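Local coordinates for cobalamin biosynthesis protein CobN (Mycobacterium tuberculosis, PDB 7C6O), which is the large, catalytic subunit of cobaltochelatase, which inserts cobalt into the corrin macrocycle during cobalamin biosynthesis, at residues G741-E749 with N1100-T1108; W688-R698 with T1116-V1124. All coordinates share one frame; numbering follows the deposited sequence. Where two conformers were deposited one is given.

How the contacts relate
Coming from the N terminus, the chain first reaches 688-698, the last turns of helix 675-694 and strand 696-698, and then 741-749, a loop between helices 736-739 and 750-769. A long excursion follows, taking in most of an eight-stranded mixed sheet, before the chain returns at 1100-1108 and, within a few residues, at 1116-1124. Contact 1 therefore closes a loop of 350 residues nested inside the larger one closed by contact 2. Contact 1 ties 741-749 to the turn leading into edge strand 1107-1110; contact 2 ties helix 675-694 and strand 696-698 to helix 1111-1123, which follows that strand. The contacts meet where Arg1107 NH1 lies 3.3 Å from Glu691 OE2, a long, weak ion pair.

Contact 1: G741-E749 with N1100-T1108; sequences GLAEDGTDE and NTRPDAIRT. With GOL (glycerol), chain C.
Arg1102 reaches out from a type I turn (Arg1102 to Ala1105) to the backbone of Glu744. Its chain leaves CB toward the 741-749 loop and bends at chi3 (58°), its one sharp bend, before the guanidinium meets Glu744 O and the glycerol. Arg1102 NE gives its hydrogen to a water 2.7 Å away, and the same water donates to Glu744 O and to Asp1104 OD1. CZ lies above one face of the Arg1107 guanidinium, offset toward its rim. Arg1102 NH2 donates to Glu744 O at 2.9 Å in a fairly straight bond (158°); the oxygen lies in the guanidinium plane, but the donor stands above the carbonyl plane. Arg1102 NH1 and NH2 share O2 of the glycerol, probably from the crystallisation liquor, each at 3.2 Å, and the glycerol O3 donates to Glu744 OE1 at 2.7 Å. The direct charge pair, Glu744 OE1 to Arg1102 NH2 at 3.7 Å, is long and uses no N-H. Beside the bond, Ala1105 CB packs 3.3 Å from the same Glu744 O. Glu744 OE2 is held by Arg737 of helix 736-739, Ile1106 packs on helix 853-874, and the turn runs on into strand 1107-1110 at the sheet's edge.

Contact 2: W688-R698 with T1116-V1124; sequences WLCEIKDVQIR and TRVFRARVV
Glu691 and Arg1117 both start with CG anti to the carbonyl carbon (chi1 -72° and -82°) and then run extended, which carries an arm from helix 675-694 and one from helix 1111-1123 to each other at their charged ends. Glu691 OE1 lies at the edge of the Arg1117 guanidinium, near its plane, while the carboxylate is turned steeply against that plane. Arg1117 NH1 makes a weak hydrogen bond to Glu691 OE1 at 2.8 Å; the Arg1117 NH2 to Glu691 OE1 distance of 2.4 Å is too short to trust, and Arg1117 was modelled in two conformers. Trp688 CD1 sits over a face of the same guanidinium. Further back, Arg1117 CG leans on Ile692 CG2 at 3.8 Å, and Ile692 CD1 lies over one face of the indole, toward its rim. The indole's edge meets the second arginine, Trp688 CZ2 lying 4.1 Å from Arg1120 CD, while Arg1120 NE goes on to Asp666.

Segments 688-694 and 1116-1123 of the two helices cross at -48°, with axes 9.3 Å apart at closest approach, near small Ala1121. Its CB fits beside Ile692 O and 3.9 Å from Val695 CG1. Helix 1111-1123 ends in a wider pi-type turn, Val1118 O accepting from both Arg1122 N and Val1123 N, and strand 696-698 passes over that end. Ile697 CD1 reaches Ala1121 O at 3.3 Å. In one of two conformers, Arg698 places NH2 over one face of the Arg1122 guanidinium, toward its rim, with Val1123 CG2 over the opposite one; Asp1070 takes a salt bridge from each arginine, and Asp1067 another from Arg1122.

Contact 1: G741-E749 with N1100-T1108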
loop_
_atom_site.group_PDB
_atom_site.type_symbol
_atom_site.label_atom_id
_atom_site.label_comp_id
_atom_site.label_asym_id
_atom_site.label_seq_id
_atom_site.Cartn_x
_atom_site.Cartn_y
_atom_site.Cartn_z
ATOM N N GLY A 741 7.968 -12.659 33.340
ATOM C CA GLY A 741 8.651 -11.744 34.235
ATOM C C GLY A 741 9.301 -10.523 33.611
ATOM O O GLY A 741 9.527 -9.527 34.306
ATOM N N LEU A 742 9.611 -10.574 32.318
ATOM C CA LEU A 742 10.321 -9.469 31.684
ATOM C C LEU A 742 9.392 -8.285 31.439
ATOM O O LEU A 742 8.189 -8.439 31.218
ATOM C CB LEU A 742 10.943 -9.913 30.359
ATOM C CG LEU A 742 12.245 -10.714 30.405
ATOM C CD1 LEU A 742 12.790 -10.907 28.992
ATOM C CD2 LEU A 742 13.274 -10.029 31.290
ATOM N N ALA A 743 9.973 -7.084 31.470
ATOM C CA ALA A 743 9.201 -5.880 31.191
ATOM C C ALA A 743 9.080 -5.628 29.691
ATOM O O ALA A 743 8.050 -5.125 29.227
ATOM C CB ALA A 743 9.834 -4.675 31.883
ATOM N N GLU A 744 10.120 -5.972 28.929
ATOM C CA GLU A 744 10.196 -5.756 27.486
ATOM C C GLU A 744 10.021 -4.290 27.105
ATOM O O GLU A 744 9.586 -3.986 25.988
ATOM C CB GLU A 744 9.169 -6.615 26.731
ATOM C CG GLU A 744 9.237 -8.099 27.034
ATOM C CD GLU A 744 10.261 -8.828 26.189
ATOM O OE1 GLU A 744 11.272 -8.206 25.797
ATOM O OE2 GLU A 744 10.051 -10.028 25.914
ATOM N N ASP A 745 10.348 -3.370 28.013
ATOM C CA ASP A 745 10.228 -1.939 27.767
ATOM C C ASP A 745 11.571 -1.280 27.479
ATOM O O ASP A 745 11.637 -0.049 27.369
ATOM C CB ASP A 745 9.550 -1.249 28.956
ATOM C CG ASP A 745 10.349 -1.371 30.248
ATOM O OD1 ASP A 745 11.361 -2.106 30.271
ATOM O OD2 ASP A 745 9.960 -0.728 31.247
ATOM N N GLY A 746 12.636 -2.066 27.359
ATOM C CA GLY A 746 13.967 -1.546 27.140
ATOM C C GLY A 746 14.821 -1.437 28.383
ATOM O O GLY A 746 15.973 -0.998 28.283
ATOM N N THR A 747 14.299 -1.821 29.547
ATOM C CA THR A 747 15.020 -1.700 30.806
ATOM C C THR A 747 15.380 -3.044 31.421
ATOM O O THR A 747 15.926 -3.074 32.530
ATOM C CB THR A 747 14.196 -0.889 31.813
ATOM O OG1 THR A 747 13.062 -1.658 32.234
ATOM C CG2 THR A 747 13.711 0.408 31.181
ATOM N N ASP A 748 15.083 -4.151 30.747
ATOM C CA ASP A 748 15.388 -5.462 31.300
ATOM C C ASP A 748 16.890 -5.719 31.275
ATOM O O ASP A 748 17.578 -5.385 30.307
ATOM C CB ASP A 748 14.649 -6.552 30.524
ATOM C CG ASP A 748 13.161 -6.567 30.817
ATOM O OD1 ASP A 748 12.789 -6.635 32.008
ATOM O OD2 ASP A 748 12.364 -6.503 29.858
ATOM N N GLU A 749 17.392 -6.316 32.351
ATOM C CA GLU A 749 18.817 -6.582 32.477
ATOM C C GLU A 749 19.242 -7.704 31.535
ATOM O O GLU A 749 18.488 -8.645 31.274
ATOM C CB GLU A 749 19.159 -6.943 33.922
ATOM C CG GLU A 749 20.647 -7.001 34.226
ATOM C CD GLU A 749 20.935 -6.987 35.714
ATOM O OE1 GLU A 749 20.115 -6.428 36.474
ATOM O OE2 GLU A 749 21.978 -7.538 36.128
ATOM N N ASN A 1100 10.244 1.759 16.150
ATOM C CA ASN A 1100 8.892 1.422 16.580
ATOM C C ASN A 1100 8.513 0.005 16.154
ATOM O O ASN A 1100 7.360 -0.275 15.822
ATOM C CB ASN A 1100 7.871 2.447 16.077
ATOM C CG ASN A 1100 7.859 2.598 14.560
ATOM O OD1 ASN A 1100 8.877 2.430 13.891
ATOM N ND2 ASN A 1100 6.695 2.951 14.014
ATOM N N THR A 1101 9.489 -0.909 16.164
ATOM C CA THR A 1101 9.168 -2.324 15.999
ATOM C C THR A 1101 8.415 -2.859 17.209
ATOM O O THR A 1101 7.637 -3.812 17.084
ATOM C CB THR A 1101 10.440 -3.146 15.773
ATOM O OG1 THR A 1101 11.354 -2.937 16.861
ATOM C CG2 THR A 1101 11.105 -2.760 14.460
ATOM N N ARG A 1102 8.631 -2.261 18.376
ATOM C CA ARG A 1102 7.936 -2.625 19.610
ATOM C C ARG A 1102 7.245 -1.382 20.149
ATOM O O ARG A 1102 7.902 -0.519 20.760
ATOM C CB ARG A 1102 8.912 -3.195 20.637
ATOM C CG ARG A 1102 9.595 -4.479 20.186
ATOM C CD ARG A 1102 10.971 -4.645 20.827
ATOM N NE ARG A 1102 10.913 -4.638 22.286
ATOM C CZ ARG A 1102 11.972 -4.796 23.075
ATOM N NH1 ARG A 1102 13.176 -4.973 22.550
ATOM N NH2 ARG A 1102 11.827 -4.777 24.394
ATOM N N PRO A 1103 5.934 -1.234 19.940
ATOM C CA PRO A 1103 5.254 0.001 20.369
ATOM C C PRO A 1103 5.333 0.262 21.863
ATOM O O PRO A 1103 5.196 1.418 22.277
ATOM C CB PRO A 1103 3.803 -0.224 19.921
ATOM C CG PRO A 1103 3.886 -1.255 18.844
ATOM C CD PRO A 1103 5.033 -2.144 19.214
ATOM N N ASP A 1104 5.545 -0.765 22.682
ATOM C CA ASP A 1104 5.681 -0.596 24.121
ATOM C C ASP A 1104 7.129 -0.412 24.559
ATOM O O ASP A 1104 7.402 -0.381 25.763
ATOM C CB ASP A 1104 5.056 -1.786 24.856
ATOM C CG ASP A 1104 5.472 -3.122 24.269
ATOM O OD1 ASP A 1104 6.263 -3.135 23.301
ATOM O OD2 ASP A 1104 5.000 -4.161 24.776
ATOM N N ALA A 1105 8.056 -0.288 23.617
ATOM C CA ALA A 1105 9.458 -0.040 23.918
ATOM C C ALA A 1105 10.064 0.787 22.786
ATOM O O ALA A 1105 11.007 0.385 22.110
ATOM C CB ALA A 1105 10.210 -1.353 24.130
ATOM N N ILE A 1106 9.518 1.982 22.562
ATOM C CA ILE A 1106 10.015 2.836 21.493
ATOM C C ILE A 1106 11.353 3.434 21.902
ATOM O O ILE A 1106 11.509 3.952 23.015
ATOM C CB ILE A 1106 8.982 3.918 21.147
ATOM C CG1 ILE A 1106 7.865 3.306 20.300
ATOM C CG2 ILE A 1106 9.634 5.082 20.417
ATOM C CD1 ILE A 1106 6.766 4.258 19.966
ATOM N N ARG A 1107 12.335 3.342 21.007
ATOM C CA ARG A 1107 13.687 3.817 21.255
ATOM C C ARG A 1107 14.178 4.605 20.048
ATOM O O ARG A 1107 13.727 4.388 18.920
ATOM C CB ARG A 1107 14.650 2.651 21.538
ATOM C CG ARG A 1107 14.343 1.872 22.809
ATOM C CD ARG A 1107 14.714 0.405 22.644
ATOM N NE ARG A 1107 13.840 -0.260 21.680
ATOM C CZ ARG A 1107 14.127 -1.407 21.070
ATOM N NH1 ARG A 1107 15.276 -2.023 21.316
ATOM N NH2 ARG A 1107 13.266 -1.936 20.208
ATOM N N THR A 1108 15.107 5.522 20.298
ATOM C CA THR A 1108 15.742 6.311 19.254
ATOM C C THR A 1108 17.244 6.077 19.302
ATOM O O THR A 1108 17.844 6.054 20.381
ATOM C CB THR A 1108 15.434 7.809 19.419
ATOM O OG1 THR A 1108 14.019 8.018 19.341
ATOM C CG2 THR A 1108 16.118 8.632 18.333
HETATM C C1 GOL C . 16.555 -6.813 24.354
HETATM O O1 GOL C . 15.827 -6.895 23.163
HETATM C C2 GOL C . 15.567 -6.415 25.479
HETATM O O2 GOL C . 14.886 -5.239 25.189
HETATM C C3 GOL C . 14.612 -7.619 25.626
HETATM O O3 GOL C . 13.668 -7.262 26.588
HETATM O O HOH W 1 8.416 -5.091 23.244
#

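Contact 2: W688-R698 with T1116-V1124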
loop_
_atom_site.group_PDB
_atom_site.type_symbol
_atom_site.label_atom_id
_atom_site.label_comp_id
_atom_site.label_asym_id
_atom_site.label_seq_id
_atom_site.Cartn_x
_atom_site.Cartn_y
_atom_site.Cartn_z
ATOM N N TRP A 688 23.652 -2.714 24.974
ATOM C CA TRP A 688 23.950 -2.871 23.552
ATOM C C TRP A 688 24.110 -4.338 23.186
ATOM O O TRP A 688 23.513 -4.818 22.215
ATOM C CB TRP A 688 25.212 -2.085 23.192
ATOM C CG TRP A 688 25.795 -2.460 21.859
ATOM C CD1 TRP A 688 25.308 -2.126 20.627
ATOM C CD2 TRP A 688 26.981 -3.234 21.624
ATOM N NE1 TRP A 688 26.113 -2.648 19.642
ATOM C CE2 TRP A 688 27.146 -3.331 20.227
ATOM C CE3 TRP A 688 27.916 -3.855 22.459
ATOM C CZ2 TRP A 688 28.210 -4.023 19.648
ATOM C CZ3 TRP A 688 28.971 -4.542 21.882
ATOM C CH2 TRP A 688 29.109 -4.619 20.489
ATOM N N LEU A 689 24.918 -5.069 23.957
ATOM C CA LEU A 689 25.098 -6.494 23.710
ATOM C C LEU A 689 23.770 -7.237 23.790
ATOM O O LEU A 689 23.472 -8.086 22.941
ATOM C CB LEU A 689 26.104 -7.068 24.709
ATOM C CG LEU A 689 26.194 -8.590 24.831
ATOM C CD1 LEU A 689 26.573 -9.210 23.505
ATOM C CD2 LEU A 689 27.195 -8.973 25.906
ATOM N N CYS A 690 22.953 -6.916 24.797
ATOM C CA CYS A 690 21.657 -7.568 24.944
ATOM C C CYS A 690 20.784 -7.348 23.716
ATOM O O CYS A 690 20.140 -8.283 23.228
ATOM C CB CYS A 690 20.957 -7.051 26.201
ATOM S SG CYS A 690 19.317 -7.760 26.498
ATOM N N GLU A 691 20.772 -6.125 23.185
ATOM C CA GLU A 691 19.853 -5.811 22.094
ATOM C C GLU A 691 20.296 -6.440 20.775
ATOM O O GLU A 691 19.457 -6.927 20.007
ATOM C CB GLU A 691 19.696 -4.295 21.969
ATOM C CG GLU A 691 18.888 -3.702 23.123
ATOM C CD GLU A 691 18.574 -2.227 22.954
ATOM O OE1 GLU A 691 19.250 -1.558 22.147
ATOM O OE2 GLU A 691 17.646 -1.739 23.636
ATOM N N ILE A 692 21.600 -6.459 20.490
ATOM C CA ILE A 692 22.034 -7.081 19.239
ATOM C C ILE A 692 22.002 -8.602 19.321
ATOM O O ILE A 692 21.927 -9.270 18.282
ATOM C CB ILE A 692 23.436 -6.611 18.814
ATOM C CG1 ILE A 692 24.496 -7.056 19.822
ATOM C CG2 ILE A 692 23.459 -5.096 18.623
ATOM C CD1 ILE A 692 25.916 -6.827 19.339
ATOM N N LYS A 693 22.057 -9.166 20.528
ATOM C CA LYS A 693 21.925 -10.609 20.692
ATOM C C LYS A 693 20.468 -11.046 20.598
ATOM O O LYS A 693 20.170 -12.108 20.040
ATOM C CB LYS A 693 22.525 -11.033 22.034
ATOM C CG LYS A 693 22.227 -12.463 22.444
ATOM C CD LYS A 693 22.897 -12.806 23.769
ATOM C CE LYS A 693 22.717 -14.273 24.110
ATOM N NZ LYS A 693 23.420 -14.637 25.370
ATOM N N ASP A 694 19.556 -10.226 21.117
ATOM C CA ASP A 694 18.159 -10.600 21.287
ATOM C C ASP A 694 17.293 -10.294 20.071
ATOM O O ASP A 694 16.198 -10.856 19.952
ATOM C CB ASP A 694 17.583 -9.880 22.512
ATOM C CG ASP A 694 16.271 -10.470 22.981
ATOM O OD1 ASP A 694 16.205 -11.704 23.166
ATOM O OD2 ASP A 694 15.311 -9.696 23.181
ATOM N N VAL A 695 17.753 -9.429 19.167
ATOM C CA VAL A 695 16.915 -8.990 18.058
ATOM C C VAL A 695 16.602 -10.161 17.133
ATOM O O VAL A 695 17.422 -11.070 16.938
ATOM C CB VAL A 695 17.601 -7.839 17.299
ATOM C CG1 VAL A 695 18.865 -8.325 16.599
ATOM C CG2 VAL A 695 16.634 -7.197 16.307
ATOM N N GLN A 696 15.393 -10.159 16.576
ATOM C CA GLN A 696 15.011 -11.164 15.594
ATOM C C GLN A 696 15.571 -10.795 14.227
ATOM O O GLN A 696 15.457 -9.645 13.791
ATOM C CB GLN A 696 13.489 -11.289 15.522
ATOM C CG GLN A 696 12.845 -11.853 16.778
ATOM C CD GLN A 696 13.105 -13.338 16.945
ATOM O OE1 GLN A 696 13.174 -13.847 18.064
ATOM N NE2 GLN A 696 13.239 -14.041 15.829
ATOM N N ILE A 697 16.179 -11.769 13.553
ATOM C CA ILE A 697 16.650 -11.602 12.185
ATOM C C ILE A 697 16.134 -12.775 11.366
ATOM O O ILE A 697 15.718 -13.803 11.905
ATOM C CB ILE A 697 18.188 -11.521 12.082
ATOM C CG1 ILE A 697 18.816 -12.830 12.562
ATOM C CG2 ILE A 697 18.723 -10.339 12.877
ATOM C CD1 ILE A 697 20.317 -12.902 12.353
ATOM N N ARG A 698 16.149 -12.618 10.048
ATOM C CA ARG A 698 15.688 -13.713 9.209
ATOM C C ARG A 698 16.704 -14.848 9.220
ATOM O O ARG A 698 17.918 -14.624 9.258
ATOM C CB ARG A 698 15.410 -13.238 7.785
ATOM C CG ARG A 698 16.602 -12.751 6.993
ATOM C CD ARG A 698 16.109 -12.281 5.632
ATOM N NE ARG A 698 17.142 -11.669 4.802
ATOM C CZ ARG A 698 17.581 -10.424 4.958
ATOM N NH1 ARG A 698 17.095 -9.670 5.935
ATOM N NH2 ARG A 698 18.511 -9.938 4.146
ATOM N N THR A 1116 25.738 -0.008 12.495
ATOM C CA THR A 1116 26.624 -0.989 13.116
ATOM C C THR A 1116 25.839 -2.109 13.786
ATOM O O THR A 1116 26.299 -3.254 13.801
ATOM C CB THR A 1116 27.557 -0.318 14.126
ATOM O OG1 THR A 1116 26.789 0.313 15.158
ATOM C CG2 THR A 1116 28.425 0.720 13.436
ATOM N N ARG A 1117 24.666 -1.802 14.349
ATOM C CA ARG A 1117 23.815 -2.850 14.906
ATOM C C ARG A 1117 23.390 -3.837 13.828
ATOM O O ARG A 1117 23.496 -5.055 14.006
ATOM C CB ARG A 1117 22.589 -2.233 15.579
ATOM C CG ARG A 1117 22.826 -1.732 16.991
ATOM C CD ARG A 1117 21.664 -0.870 17.448
ATOM N NE ARG A 1117 21.774 -0.491 18.853
ATOM C CZ ARG A 1117 21.051 -1.030 19.830
ATOM N NH1 ARG A 1117 20.157 -1.970 19.555
ATOM N NH2 ARG A 1117 21.215 -0.625 21.081
ATOM N N VAL A 1118 22.897 -3.324 12.699
ATOM C CA VAL A 1118 22.507 -4.190 11.589
ATOM C C VAL A 1118 23.718 -4.938 11.050
ATOM O O VAL A 1118 23.633 -6.123 10.700
ATOM C CB VAL A 1118 21.809 -3.360 10.493
ATOM C CG1 VAL A 1118 21.666 -4.161 9.211
ATOM C CG2 VAL A 1118 20.447 -2.886 10.981
ATOM N N PHE A 1119 24.873 -4.265 10.999
ATOM C CA PHE A 1119 26.083 -4.890 10.473
ATOM C C PHE A 1119 26.471 -6.113 11.295
ATOM O O PHE A 1119 26.728 -7.191 10.746
ATOM C CB PHE A 1119 27.225 -3.871 10.444
ATOM C CG PHE A 1119 28.434 -4.328 9.669
ATOM C CD1 PHE A 1119 28.480 -4.198 8.290
ATOM C CD2 PHE A 1119 29.526 -4.880 10.319
ATOM C CE1 PHE A 1119 29.590 -4.612 7.575
ATOM C CE2 PHE A 1119 30.640 -5.293 9.611
ATOM C CZ PHE A 1119 30.672 -5.159 8.238
ATOM N N ARG A 1120 26.501 -5.972 12.621
ATOM C CA ARG A 1120 26.940 -7.085 13.457
ATOM C C ARG A 1120 25.836 -8.115 13.671
ATOM O O ARG A 1120 26.108 -9.319 13.664
ATOM C CB ARG A 1120 27.448 -6.567 14.800
ATOM C CG ARG A 1120 28.711 -5.733 14.707
ATOM C CD ARG A 1120 29.396 -5.708 16.051
ATOM N NE ARG A 1120 30.466 -4.721 16.141
ATOM C CZ ARG A 1120 31.753 -4.989 15.956
ATOM N NH1 ARG A 1120 32.143 -6.220 15.653
ATOM N NH2 ARG A 1120 32.651 -4.020 16.075
ATOM N N ALA A 1121 24.589 -7.673 13.869
ATOM C CA ALA A 1121 23.520 -8.621 14.158
ATOM C C ALA A 1121 23.059 -9.394 12.929
ATOM O O ALA A 1121 22.483 -10.478 13.079
ATOM C CB ALA A 1121 22.321 -7.905 14.792
ATOM N N ARG A 1122 23.299 -8.877 11.724
ATOM C CA ARG A 1122 22.757 -9.524 10.536
ATOM C C ARG A 1122 23.785 -9.638 9.416
ATOM O O ARG A 1122 24.042 -10.742 8.926
ATOM C CB ARG A 1122 21.517 -8.765 10.048
ATOM C CG ARG A 1122 20.574 -9.585 9.170
ATOM C CD ARG A 1122 20.889 -9.420 7.695
ATOM N NE ARG A 1122 20.665 -8.051 7.235
ATOM C CZ ARG A 1122 21.061 -7.586 6.056
ATOM N NH1 ARG A 1122 21.713 -8.380 5.213
ATOM N NH2 ARG A 1122 20.814 -6.324 5.721
ATOM N N VAL A 1123 24.382 -8.508 9.018
ATOM C CA VAL A 1123 25.154 -8.451 7.776
ATOM C C VAL A 1123 26.289 -9.472 7.786
ATOM O O VAL A 1123 26.453 -10.248 6.838
ATOM C CB VAL A 1123 25.682 -7.025 7.535
ATOM C CG1 VAL A 1123 26.609 -6.997 6.330
ATOM C CG2 VAL A 1123 24.521 -6.057 7.333
ATOM N N VAL A 1124 27.089 -9.485 8.848
ATOM C CA VAL A 1124 28.198 -10.427 8.961
ATOM C C VAL A 1124 27.947 -11.459 10.059
ATOM O O VAL A 1124 28.885 -12.095 10.544
ATOM C CB VAL A 1124 29.538 -9.701 9.172
ATOM C CG1 VAL A 1124 29.883 -8.864 7.950
ATOM C CG2 VAL A 1124 29.492 -8.839 10.420
#